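Programmed cell death 6-interacting protein (Homo sapiens, PDB 5WA1) sorts cargo into multivesicular bodies and acts in cytokinesis and membrane repair, its Bro1 domain, the part in this chain, binding CHMP4 proteins of ESCRT-III. Local coordinates at residues A[23-28]-A[213-218]; A[239-244]-A[271-276]; A[265-270]-A[310-315]. All blocks are in the same frame, centred on the assembly; numbering follows the deposited sequence.

Contact 1. Residues A[23-28]-A[213-218]; sequences ATFISV and LAQAQE
Q215 reaches out from helix 202-226 to the extended N-terminal chain and meets the backbone of I26 with both ends of its amide. OE1 of Q215 accepts from N of I26 at 2.7 Å, and NE2 of Q215 donates to O of I26 at 2.9 Å. Both bonds are nearly straight, each lies on a lone pair in the carbonyl plane, and the I26 oxygen sits in the amide plane of Q215. The glutamine chain is extended beyond CG. Beside it the ring of F25 runs the other way, toward the helix, with CB of Q215 at its edge and the ring tilted 63° to the amide. The carboxylate of E218 comes from the opposite direction, OE1 of E218 lying 3.2 Å from CE2 of F25 with the two planes 25° apart. OE1 of E218 also forms a salt bridge with K269, which makes a cation-pi contact with F25. A water donates to O of T24 and to OE1 of Q215, so this amide oxygen takes two bonds. A buried side-chain amide thus pairs with both the N-H and the C=O of one residue, which fixes the amide's rotation and ties the N-terminal chain to the helical core.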
ATOM      1  N   ALA A  23      -1.213 -14.186  -6.335  1.00120.65           N
ATOM      2  CA  ALA A  23      -1.947 -13.066  -6.936  1.00115.74           C
ATOM      3  C   ALA A  23      -3.159 -12.655  -6.098  1.00111.21           C
ATOM      4  O   ALA A  23      -4.217 -12.312  -6.633  1.00108.67           O
ATOM      5  CB  ALA A  23      -2.362 -13.389  -8.377  1.00115.11           C
ATOM      6  N   THR A  24      -2.996 -12.668  -4.772  1.00101.91           N
ATOM      7  CA  THR A  24      -4.069 -12.317  -3.844  1.00 76.53           C
ATOM      8  C   THR A  24      -3.746 -11.044  -3.073  1.00 61.71           C
ATOM      9  O   THR A  24      -3.802 -11.023  -1.840  1.00 57.80           O
ATOM     10  CB  THR A  24      -4.322 -13.461  -2.865  1.00 72.68           C
ATOM     11  OG1 THR A  24      -3.104 -13.779  -2.182  1.00 75.90           O
ATOM     12  CG2 THR A  24      -4.821 -14.696  -3.594  1.00 78.19           C
ATOM     13  N   PHE A  25      -3.427  -9.971  -3.790  1.00 47.83           N
ATOM     14  CA  PHE A  25      -2.995  -8.717  -3.193  1.00 44.65           C
ATOM     15  C   PHE A  25      -4.160  -7.743  -3.065  1.00 42.66           C
ATOM     16  O   PHE A  25      -5.075  -7.722  -3.889  1.00 44.05           O
ATOM     17  CB  PHE A  25      -1.873  -8.088  -4.026  1.00 46.75           C
ATOM     18  CG  PHE A  25      -0.539  -8.751  -3.825  1.00 50.93           C
ATOM     19  CD1 PHE A  25      -0.171  -9.845  -4.589  1.00 56.31           C
ATOM     20  CD2 PHE A  25       0.336  -8.292  -2.850  1.00 49.15           C
ATOM     21  CE1 PHE A  25       1.054 -10.466  -4.391  1.00 57.93           C
ATOM     22  CE2 PHE A  25       1.561  -8.908  -2.646  1.00 54.82           C
ATOM     23  CZ  PHE A  25       1.920  -9.997  -3.419  1.00 50.40           C
ATOM     24  N   ILE A  26      -4.127  -6.958  -2.005  1.00 36.96           N
ATOM     25  CA  ILE A  26      -5.171  -5.988  -1.716  1.00 41.18           C
ATOM     26  C   ILE A  26      -4.815  -4.678  -2.402  1.00 47.68           C
ATOM     27  O   ILE A  26      -3.663  -4.229  -2.338  1.00 38.38           O
ATOM     28  CB  ILE A  26      -5.325  -5.790  -0.202  1.00 34.18           C
ATOM     29  CG1 ILE A  26      -5.762  -7.101   0.463  1.00 36.91           C
ATOM     30  CG2 ILE A  26      -6.324  -4.655   0.103  1.00 39.51           C
ATOM     31  CD1 ILE A  26      -5.531  -7.105   1.967  1.00 40.02           C
ATOM     32  N   SER A  27      -5.792  -4.078  -3.079  1.00 40.90           N
ATOM     33  CA  SER A  27      -5.671  -2.732  -3.613  1.00 41.06           C
ATOM     34  C   SER A  27      -6.914  -1.944  -3.220  1.00 47.16           C
ATOM     35  O   SER A  27      -7.907  -2.497  -2.740  1.00 43.22           O
ATOM     36  CB  SER A  27      -5.486  -2.736  -5.135  1.00 41.47           C
ATOM     37  OG  SER A  27      -6.589  -3.343  -5.774  1.00 46.04           O
ATOM     38  N   VAL A  28      -6.852  -0.633  -3.421  1.00 49.39           N
ATOM     39  CA  VAL A  28      -7.857   0.296  -2.919  1.00 44.19           C
ATOM     40  C   VAL A  28      -8.521   0.977  -4.109  1.00 45.82           C
ATOM     41  O   VAL A  28      -7.837   1.410  -5.042  1.00 41.08           O
ATOM     42  CB  VAL A  28      -7.225   1.333  -1.972  1.00 44.17           C
ATOM     43  CG1 VAL A  28      -8.280   2.282  -1.421  1.00 44.80           C
ATOM     44  CG2 VAL A  28      -6.485   0.623  -0.837  1.00 39.90           C
ATOM     45  N   LEU A 213       2.427  -1.573   3.463  1.00 34.99           N
ATOM     46  CA  LEU A 213       3.766  -1.899   3.931  1.00 40.40           C
ATOM     47  C   LEU A 213       3.973  -3.410   4.000  1.00 41.45           C
ATOM     48  O   LEU A 213       5.033  -3.912   3.613  1.00 38.35           O
ATOM     49  CB  LEU A 213       4.021  -1.254   5.289  1.00 43.24           C
ATOM     50  CG  LEU A 213       5.485  -1.255   5.735  1.00 44.46           C
ATOM     51  CD1 LEU A 213       6.293  -0.254   4.921  1.00 43.37           C
ATOM     52  CD2 LEU A 213       5.584  -0.955   7.220  1.00 47.15           C
ATOM     53  N   ALA A 214       2.965  -4.152   4.487  1.00 39.99           N
ATOM     54  CA  ALA A 214       3.048  -5.614   4.508  1.00 35.71           C
ATOM     55  C   ALA A 214       3.225  -6.178   3.110  1.00 41.43           C
ATOM     56  O   ALA A 214       3.988  -7.127   2.902  1.00 37.34           O
ATOM     57  CB  ALA A 214       1.786  -6.210   5.141  1.00 36.40           C
ATOM     58  N   GLN A 215       2.509  -5.618   2.134  1.00 37.79           N
ATOM     59  CA  GLN A 215       2.593  -6.164   0.794  1.00 32.45           C
ATOM     60  C   GLN A 215       3.928  -5.826   0.156  1.00 40.99           C
ATOM     61  O   GLN A 215       4.468  -6.641  -0.601  1.00 38.97           O
ATOM     62  CB  GLN A 215       1.396  -5.688  -0.036  1.00 42.52           C
ATOM     63  CG  GLN A 215       0.132  -6.348   0.523  1.00 40.84           C
ATOM     64  CD  GLN A 215      -1.162  -6.092  -0.239  1.00 46.15           C
ATOM     65  OE1 GLN A 215      -2.055  -6.937  -0.216  1.00 43.79           O
ATOM     66  NE2 GLN A 215      -1.290  -4.925  -0.880  1.00 40.41           N
ATOM     67  N   ALA A 216       4.498  -4.664   0.490  1.00 39.15           N
ATOM     68  CA  ALA A 216       5.855  -4.361   0.046  1.00 37.01           C
ATOM     69  C   ALA A 216       6.850  -5.378   0.598  1.00 38.48           C
ATOM     70  O   ALA A 216       7.708  -5.877  -0.138  1.00 41.59           O
ATOM     71  CB  ALA A 216       6.245  -2.943   0.467  1.00 37.11           C
ATOM     72  N   GLN A 217       6.750  -5.698   1.896  1.00 37.29           N
ATOM     73  CA  GLN A 217       7.635  -6.706   2.487  1.00 42.48           C
ATOM     74  C   GLN A 217       7.429  -8.071   1.835  1.00 39.14           C
ATOM     75  O   GLN A 217       8.396  -8.807   1.593  1.00 38.88           O
ATOM     76  CB  GLN A 217       7.411  -6.785   3.999  1.00 39.93           C
ATOM     77  CG  GLN A 217       8.251  -7.850   4.740  1.00 36.59           C
ATOM     78  CD  GLN A 217       9.731  -7.477   4.865  1.00 37.97           C
ATOM     79  OE1 GLN A 217      10.107  -6.318   4.702  1.00 39.85           O
ATOM     80  NE2 GLN A 217      10.577  -8.470   5.163  1.00 35.06           N
ATOM     81  N   GLU A 218       6.182  -8.417   1.517  1.00 38.85           N
ATOM     82  CA  GLU A 218       5.929  -9.681   0.835  1.00 39.37           C
ATOM     83  C   GLU A 218       6.610  -9.730  -0.524  1.00 43.08           C
ATOM     84  O   GLU A 218       7.106 -10.784  -0.944  1.00 40.11           O
ATOM     85  CB  GLU A 218       4.424  -9.901   0.677  1.00 38.70           C
ATOM     86  CG  GLU A 218       4.077 -11.211  -0.033  1.00 43.94           C
ATOM     87  CD  GLU A 218       2.579 -11.378  -0.237  1.00 47.62           C
ATOM     88  OE1 GLU A 218       1.825 -10.481   0.178  1.00 48.59           O
ATOM     89  OE2 GLU A 218       2.156 -12.402  -0.811  1.00 56.94           O
TER
HETATM   90  O   HOH W   1      -2.561  -9.508   0.331  1.00 53.99           O

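Contact 2. Residues A[239-244]-A[271-276]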
ATOM      1  N   ASN A 239       9.140 -13.878   8.094  1.00 35.55           N
ATOM      2  CA  ASN A 239       8.707 -13.665   9.471  1.00 36.77           C
ATOM      3  C   ASN A 239       8.314 -12.208   9.690  1.00 45.27           C
ATOM      4  O   ASN A 239       7.325 -11.909  10.374  1.00 37.26           O
ATOM      5  CB  ASN A 239       9.819 -14.076  10.432  1.00 36.77           C
ATOM      6  CG  ASN A 239       9.300 -14.399  11.817  1.00 44.82           C
ATOM      7  OD1 ASN A 239       8.163 -14.847  11.980  1.00 43.75           O
ATOM      8  ND2 ASN A 239      10.121 -14.155  12.825  1.00 39.95           N
ATOM      9  N   GLN A 240       9.077 -11.287   9.105  1.00 41.42           N
ATOM     10  CA  GLN A 240       8.738  -9.874   9.223  1.00 41.46           C
ATOM     11  C   GLN A 240       7.429  -9.553   8.509  1.00 35.99           C
ATOM     12  O   GLN A 240       6.627  -8.756   9.007  1.00 37.86           O
ATOM     13  CB  GLN A 240       9.875  -9.017   8.666  1.00 34.88           C
ATOM     14  CG  GLN A 240       9.559  -7.527   8.707  1.00 37.65           C
ATOM     15  CD  GLN A 240       9.321  -7.032  10.112  1.00 42.53           C
ATOM     16  OE1 GLN A 240      10.207  -7.104  10.958  1.00 53.91           O
ATOM     17  NE2 GLN A 240       8.118  -6.528  10.371  1.00 47.53           N
ATOM     18  N   ALA A 241       7.209 -10.137   7.331  1.00 35.36           N
ATOM     19  CA  ALA A 241       5.937  -9.939   6.648  1.00 36.93           C
ATOM     20  C   ALA A 241       4.778 -10.455   7.488  1.00 41.62           C
ATOM     21  O   ALA A 241       3.699  -9.849   7.520  1.00 36.60           O
ATOM     22  CB  ALA A 241       5.962 -10.630   5.286  1.00 32.59           C
ATOM     23  N   ALA A 242       4.991 -11.570   8.189  1.00 36.63           N
ATOM     24  CA  ALA A 242       3.965 -12.096   9.080  1.00 35.84           C
ATOM     25  C   ALA A 242       3.607 -11.085  10.154  1.00 38.14           C
ATOM     26  O   ALA A 242       2.426 -10.885  10.456  1.00 41.15           O
ATOM     27  CB  ALA A 242       4.445 -13.420   9.711  1.00 31.18           C
ATOM     28  N   ASP A 243       4.616 -10.422  10.733  1.00 34.48           N
ATOM     29  CA  ASP A 243       4.351  -9.395  11.738  1.00 33.23           C
ATOM     30  C   ASP A 243       3.507  -8.257  11.170  1.00 35.71           C
ATOM     31  O   ASP A 243       2.590  -7.762  11.841  1.00 37.20           O
ATOM     32  CB  ASP A 243       5.663  -8.839  12.288  1.00 46.47           C
ATOM     33  CG  ASP A 243       6.117  -9.554  13.532  1.00 59.54           C
ATOM     34  OD1 ASP A 243       5.643 -10.686  13.771  1.00 62.70           O
ATOM     35  OD2 ASP A 243       6.943  -8.982  14.269  1.00 63.08           O
ATOM     36  N   TYR A 244       3.804  -7.823   9.939  1.00 38.84           N
ATOM     37  CA  TYR A 244       3.045  -6.718   9.343  1.00 38.34           C
ATOM     38  C   TYR A 244       1.612  -7.126   9.047  1.00 39.18           C
ATOM     39  O   TYR A 244       0.675  -6.367   9.313  1.00 35.99           O
ATOM     40  CB  TYR A 244       3.708  -6.248   8.042  1.00 35.44           C
ATOM     41  CG  TYR A 244       4.986  -5.485   8.193  1.00 35.40           C
ATOM     42  CD1 TYR A 244       5.157  -4.554   9.215  1.00 43.78           C
ATOM     43  CD2 TYR A 244       6.019  -5.668   7.281  1.00 39.20           C
ATOM     44  CE1 TYR A 244       6.338  -3.830   9.327  1.00 50.56           C
ATOM     45  CE2 TYR A 244       7.201  -4.955   7.390  1.00 39.07           C
ATOM     46  CZ  TYR A 244       7.356  -4.041   8.404  1.00 49.01           C
ATOM     47  OH  TYR A 244       8.534  -3.335   8.495  1.00 49.67           O
ATOM     48  N   CYS A 271      -0.789 -16.117   8.367  1.00 37.57           N
ATOM     49  CA  CYS A 271      -0.454 -17.525   8.580  1.00 41.43           C
ATOM     50  C   CYS A 271       0.416 -18.083   7.459  1.00 41.01           C
ATOM     51  O   CYS A 271       1.295 -18.918   7.714  1.00 38.58           O
ATOM     52  CB  CYS A 271      -1.730 -18.351   8.727  1.00 44.44           C
ATOM     53  SG  CYS A 271      -2.717 -17.933  10.174  1.00 50.48           S
ATOM     54  N   ILE A 272       0.173 -17.674   6.206  1.00 33.02           N
ATOM     55  CA  ILE A 272       1.003 -18.154   5.107  1.00 37.88           C
ATOM     56  C   ILE A 272       2.434 -17.677   5.285  1.00 42.76           C
ATOM     57  O   ILE A 272       3.387 -18.412   5.001  1.00 38.65           O
ATOM     58  CB  ILE A 272       0.437 -17.712   3.744  1.00 37.87           C
ATOM     59  CG1 ILE A 272      -0.846 -18.474   3.420  1.00 42.56           C
ATOM     60  CG2 ILE A 272       1.481 -17.918   2.620  1.00 38.95           C
ATOM     61  CD1 ILE A 272      -1.691 -17.801   2.328  1.00 40.88           C
ATOM     62  N   MET A 273       2.607 -16.462   5.751  1.00 35.62           N
ATOM     63  CA  MET A 273       3.936 -15.969   5.932  1.00 37.22           C
ATOM     64  C   MET A 273       4.624 -16.684   7.086  1.00 35.34           C
ATOM     65  O   MET A 273       5.768 -16.994   6.984  1.00 36.01           O
ATOM     66  CB  MET A 273       3.965 -14.467   6.055  1.00 31.99           C
ATOM     67  CG  MET A 273       3.653 -13.709   4.783  1.00 35.43           C
ATOM     68  SD  MET A 273       4.551 -14.176   3.306  1.00 46.57           S
ATOM     69  CE  MET A 273       6.135 -13.522   3.640  1.00 53.97           C
ATOM     70  N   GLN A 274       3.931 -16.922   8.185  1.00 34.56           N
ATOM     71  CA  GLN A 274       4.541 -17.691   9.269  1.00 40.30           C
ATOM     72  C   GLN A 274       4.959 -19.075   8.786  1.00 34.00           C
ATOM     73  O   GLN A 274       6.042 -19.553   9.131  1.00 34.73           O
ATOM     74  CB  GLN A 274       3.587 -17.808  10.460  1.00 37.55           C
ATOM     75  CG  GLN A 274       3.383 -16.497  11.227  1.00 41.34           C
ATOM     76  CD  GLN A 274       2.760 -16.705  12.598  1.00 59.89           C
ATOM     77  OE1 GLN A 274       2.071 -17.696  12.838  1.00 53.21           O
ATOM     78  NE2 GLN A 274       3.015 -15.773  13.508  1.00 63.95           N
ATOM     79  N   ALA A 275       4.121 -19.720   7.972  1.00 35.61           N
ATOM     80  CA  ALA A 275       4.459 -21.025   7.410  1.00 37.80           C
ATOM     81  C   ALA A 275       5.668 -20.949   6.478  1.00 45.58           C
ATOM     82  O   ALA A 275       6.511 -21.856   6.467  1.00 36.35           O
ATOM     83  CB  ALA A 275       3.245 -21.598   6.674  1.00 32.52           C
ATOM     84  N   ASN A 276       5.768 -19.886   5.675  1.00 33.04           N
ATOM     85  CA  ASN A 276       6.948 -19.710   4.838  1.00 33.68           C
ATOM     86  C   ASN A 276       8.201 -19.545   5.680  1.00 37.91           C
ATOM     87  O   ASN A 276       9.264 -20.075   5.332  1.00 38.10           O
ATOM     88  CB  ASN A 276       6.789 -18.491   3.924  1.00 38.58           C
ATOM     89  CG  ASN A 276       5.929 -18.770   2.734  1.00 43.24           C
ATOM     90  OD1 ASN A 276       4.939 -18.082   2.492  1.00 63.65           O
ATOM     91  ND2 ASN A 276       6.316 -19.752   1.957  1.00 44.88           N
TER
HETATM   92  O   HOH W   2       5.639 -13.659  12.991  1.00 60.34           O
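Helices 231-252 and 262-287, successive antiparallel helices of the Bro1 domain, pack against each other here through A241 and A242 on one side and M273 and Q274 on the other. The short segments run at 161° to each other, and their axes approach to 7.7 Å, a close spacing that the two alanines permit. CB of M273 lies 3.8 Å from CB of A242, where the backbones come nearest. From there the methionine bends at both chi2 (-50°) and chi3 (-73°), folding its end round to A241; CE of M273 is 3.3 Å from CB of A241, tighter than an ordinary carbon contact. The same CB of A242 also meets Q274, whose CG lies 3.6 Å away. The Q274 chain is extended beyond CG, and NE2 makes a weak bond to a water that also donates to OD1 of N239 and OD1 of D243. D243 has a second partner in K355 through OD2, and ND1 of H270, one residue before 271-276, is hydrogen-bonded to O of A242. Small residues facing a folded methionine at a short interaxial distance form a tightly packed antiparallel helix pair within the TPR-like helical solenoid of the Bro1 fold.

Contact 3. Residues A[265-270]-A[310-315]; sequences VLAAKH and SRYDEY
Segment 265-270 is helical throughout, whereas 310-315 leaves its helix at Y312, and the two backbones come nearest at A268 with Y312 (CA to CA 6.4 Å) and at V265 with Y315 (CA to CA 6.3 Å). Two tyrosines three residues apart therefore face the same side of helix 262-287. Y312 carries most of the contact. With its CG anti to the carbonyl carbon (chi1 -55°), the side chain spans two successive alanines. The near part of the side chain rests on A268, whose CB is 3.9 Å from CD2 of Y312. The far end reaches A267: CZ of Y312 is 3.6 Å and OH of Y312 3.4 Å from CB of A267. Both methyl groups approach the ring obliquely. CB of R311 is centred 3.8 Å above the plane of the Y312 ring, so R311, the residue before it, covers one face of the ring. Y315 makes the lighter contact. Its CB stands 4.1 Å from CG2 of V265, and the two side chains cross obliquely. Residues 312-315 form a type I beta turn, N of Y315 hydrogen-bonded to O of Y312 at 3.0 Å, and both ends of the turn face the helix. P264, the residue before V265, touches both tyrosines, and V265 also packs on I26 of the N-terminal chain. No hydrogen bond crosses between the segments, so the hold is by apolar and aromatic surface alone. The type I turn following helix 291-311 is thus laid against the preceding helix 262-287 before helix 319-340 begins, within the TPR-like helical part of the Bro1 domain.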
ATOM      1  N   VAL A 265      -8.167 -12.033   3.940  1.00 36.76           N
ATOM      2  CA  VAL A 265      -6.916 -12.096   3.203  1.00 35.63           C
ATOM      3  C   VAL A 265      -5.743 -11.770   4.114  1.00 33.15           C
ATOM      4  O   VAL A 265      -4.690 -12.422   4.049  1.00 35.82           O
ATOM      5  CB  VAL A 265      -6.960 -11.173   1.974  1.00 41.07           C
ATOM      6  CG1 VAL A 265      -5.565 -11.059   1.356  1.00 37.32           C
ATOM      7  CG2 VAL A 265      -7.933 -11.723   0.951  1.00 45.59           C
ATOM      8  N   LEU A 266      -5.896 -10.769   4.981  1.00 32.24           N
ATOM      9  CA  LEU A 266      -4.827 -10.436   5.919  1.00 31.40           C
ATOM     10  C   LEU A 266      -4.554 -11.589   6.879  1.00 37.59           C
ATOM     11  O   LEU A 266      -3.396 -11.911   7.164  1.00 34.45           O
ATOM     12  CB  LEU A 266      -5.200  -9.186   6.714  1.00 33.38           C
ATOM     13  CG  LEU A 266      -5.289  -7.889   5.905  1.00 36.06           C
ATOM     14  CD1 LEU A 266      -5.748  -6.742   6.827  1.00 35.59           C
ATOM     15  CD2 LEU A 266      -3.952  -7.595   5.256  1.00 30.56           C
ATOM     16  N   ALA A 267      -5.617 -12.181   7.432  1.00 37.43           N
ATOM     17  CA  ALA A 267      -5.457 -13.326   8.329  1.00 45.64           C
ATOM     18  C   ALA A 267      -4.752 -14.485   7.625  1.00 40.10           C
ATOM     19  O   ALA A 267      -3.828 -15.101   8.178  1.00 40.51           O
ATOM     20  CB  ALA A 267      -6.822 -13.760   8.858  1.00 42.98           C
ATOM     21  N   ALA A 268      -5.166 -14.788   6.392  1.00 38.75           N
ATOM     22  CA  ALA A 268      -4.529 -15.863   5.644  1.00 43.43           C
ATOM     23  C   ALA A 268      -3.054 -15.563   5.394  1.00 51.85           C
ATOM     24  O   ALA A 268      -2.191 -16.421   5.611  1.00 38.57           O
ATOM     25  CB  ALA A 268      -5.262 -16.092   4.323  1.00 40.70           C
ATOM     26  N   LYS A 269      -2.747 -14.337   4.957  1.00 37.04           N
ATOM     27  CA  LYS A 269      -1.365 -13.978   4.651  1.00 36.41           C
ATOM     28  C   LYS A 269      -0.485 -13.980   5.897  1.00 31.09           C
ATOM     29  O   LYS A 269       0.696 -14.327   5.814  1.00 37.27           O
ATOM     30  CB  LYS A 269      -1.312 -12.606   3.968  1.00 40.10           C
ATOM     31  CG  LYS A 269      -1.754 -12.606   2.508  1.00 40.30           C
ATOM     32  CD  LYS A 269      -0.595 -12.775   1.560  1.00 51.16           C
ATOM     33  CE  LYS A 269      -1.052 -12.668   0.105  1.00 54.89           C
ATOM     34  NZ  LYS A 269      -1.021 -11.259  -0.358  1.00 57.30           N
ATOM     35  N   HIS A 270      -1.031 -13.594   7.048  1.00 30.79           N
ATOM     36  CA  HIS A 270      -0.303 -13.722   8.309  1.00 38.29           C
ATOM     37  C   HIS A 270       0.133 -15.173   8.542  1.00 43.29           C
ATOM     38  O   HIS A 270       1.310 -15.448   8.816  1.00 35.84           O
ATOM     39  CB  HIS A 270      -1.190 -13.214   9.447  1.00 33.77           C
ATOM     40  CG  HIS A 270      -0.629 -13.435  10.821  1.00 35.93           C
ATOM     41  ND1 HIS A 270       0.548 -12.859  11.254  1.00 36.49           N
ATOM     42  CD2 HIS A 270      -1.105 -14.149  11.870  1.00 43.18           C
ATOM     43  CE1 HIS A 270       0.776 -13.213  12.506  1.00 43.52           C
ATOM     44  NE2 HIS A 270      -0.211 -13.998  12.903  1.00 48.91           N
ATOM     45  N   SER A 310      -8.539 -24.681   5.391  1.00 54.47           N
ATOM     46  CA  SER A 310      -9.911 -24.917   5.823  1.00 58.20           C
ATOM     47  C   SER A 310     -10.690 -23.629   6.102  1.00 61.32           C
ATOM     48  O   SER A 310     -11.911 -23.605   5.910  1.00 68.73           O
ATOM     49  CB  SER A 310      -9.938 -25.811   7.069  1.00 66.15           C
ATOM     50  OG  SER A 310      -9.211 -25.234   8.136  1.00 73.17           O
ATOM     51  N   ARG A 311     -10.027 -22.556   6.535  1.00 62.44           N
ATOM     52  CA  ARG A 311     -10.744 -21.341   6.922  1.00 62.22           C
ATOM     53  C   ARG A 311     -10.883 -20.322   5.802  1.00 65.70           C
ATOM     54  O   ARG A 311     -11.924 -19.663   5.686  1.00 68.41           O
ATOM     55  CB  ARG A 311     -10.046 -20.658   8.093  1.00 60.10           C
ATOM     56  CG  ARG A 311     -10.109 -21.421   9.369  1.00 64.70           C
ATOM     57  CD  ARG A 311      -9.787 -20.509  10.520  1.00 65.41           C
ATOM     58  NE  ARG A 311      -9.456 -21.286  11.706  1.00 68.40           N
ATOM     59  CZ  ARG A 311      -8.621 -20.864  12.643  1.00 67.72           C
ATOM     60  NH1 ARG A 311      -8.361 -21.632  13.684  1.00 63.65           N
ATOM     61  NH2 ARG A 311      -8.030 -19.678  12.514  1.00 65.77           N
ATOM     62  N   TYR A 312      -9.845 -20.143   5.000  1.00 63.24           N
ATOM     63  CA  TYR A 312      -9.776 -19.059   4.029  1.00 56.51           C
ATOM     64  C   TYR A 312      -9.678 -19.617   2.618  1.00 57.01           C
ATOM     65  O   TYR A 312      -9.006 -19.057   1.749  1.00 55.87           O
ATOM     66  CB  TYR A 312      -8.610 -18.137   4.365  1.00 49.26           C
ATOM     67  CG  TYR A 312      -8.701 -17.634   5.787  1.00 49.30           C
ATOM     68  CD1 TYR A 312      -9.808 -16.904   6.205  1.00 51.82           C
ATOM     69  CD2 TYR A 312      -7.698 -17.898   6.712  1.00 49.44           C
ATOM     70  CE1 TYR A 312      -9.911 -16.442   7.503  1.00 59.09           C
ATOM     71  CE2 TYR A 312      -7.800 -17.442   8.020  1.00 50.53           C
ATOM     72  CZ  TYR A 312      -8.903 -16.718   8.405  1.00 55.17           C
ATOM     73  OH  TYR A 312      -9.016 -16.255   9.696  1.00 69.12           O
ATOM     74  N   ASP A 313     -10.389 -20.726   2.392  1.00 68.54           N
ATOM     75  CA  ASP A 313     -10.250 -21.497   1.163  1.00 82.56           C
ATOM     76  C   ASP A 313     -10.662 -20.691  -0.060  1.00 84.33           C
ATOM     77  O   ASP A 313     -10.079 -20.849  -1.138  1.00 84.42           O
ATOM     78  CB  ASP A 313     -11.086 -22.774   1.264  1.00 98.60           C
ATOM     79  CG  ASP A 313     -10.947 -23.662   0.046  1.00114.70           C
ATOM     80  OD1 ASP A 313     -11.693 -23.455  -0.935  1.00122.47           O
ATOM     81  OD2 ASP A 313     -10.089 -24.570   0.069  1.00120.22           O
ATOM     82  N   GLU A 314     -11.673 -19.834   0.078  1.00 89.30           N
ATOM     83  CA  GLU A 314     -12.139 -19.067  -1.068  1.00 91.69           C
ATOM     84  C   GLU A 314     -11.299 -17.827  -1.344  1.00 84.48           C
ATOM     85  O   GLU A 314     -11.570 -17.134  -2.328  1.00 86.51           O
ATOM     86  CB  GLU A 314     -13.611 -18.675  -0.886  1.00 99.98           C
ATOM     87  CG  GLU A 314     -13.962 -18.074   0.466  1.00108.06           C
ATOM     88  CD  GLU A 314     -15.400 -17.571   0.524  1.00121.15           C
ATOM     89  OE1 GLU A 314     -15.777 -16.736  -0.328  1.00122.81           O
ATOM     90  OE2 GLU A 314     -16.155 -18.019   1.413  1.00125.69           O
ATOM     91  N   TYR A 315     -10.277 -17.541  -0.528  1.00 76.87           N
ATOM     92  CA  TYR A 315      -9.458 -16.350  -0.714  1.00 71.96           C
ATOM     93  C   TYR A 315      -8.017 -16.639  -1.114  1.00 75.54           C
ATOM     94  O   TYR A 315      -7.381 -15.767  -1.719  1.00 71.51           O
ATOM     95  CB  TYR A 315      -9.454 -15.494   0.565  1.00 72.09           C
ATOM     96  CG  TYR A 315     -10.833 -15.047   1.009  1.00 69.97           C
ATOM     97  CD1 TYR A 315     -11.445 -13.936   0.438  1.00 71.88           C
ATOM     98  CD2 TYR A 315     -11.525 -15.741   1.993  1.00 75.02           C
ATOM     99  CE1 TYR A 315     -12.708 -13.531   0.833  1.00 76.11           C
ATOM    100  CE2 TYR A 315     -12.786 -15.343   2.398  1.00 75.32           C
ATOM    101  CZ  TYR A 315     -13.373 -14.239   1.817  1.00 80.10           C
ATOM    102  OH  TYR A 315     -14.629 -13.846   2.219  1.00 83.79           O
TER

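In the fold
The three contacts form a compact group, with centres 13 to 14 Å apart, in the helical part of the Bro1 domain. Contact 1 closes before the others open, while contacts 2 and 3 alternate along the chain and share helix 262-287. Contact 1 meets contact 2 where helix 202-226 packs on the following helix 231-252, with A214 against Y244 and Q217 against A241. Contact 3 joins contact 1 through T24, whose carbonyl probably accepts a hydrogen bond from K269, the partner of E218, and whose CG2 packs on Y315. The N-terminal chain is thus tied to helices 202-226 and 262-287. Residues 213-218 and both segments of contacts 2 and 3 belong to the region that interacts with CHMP4 proteins.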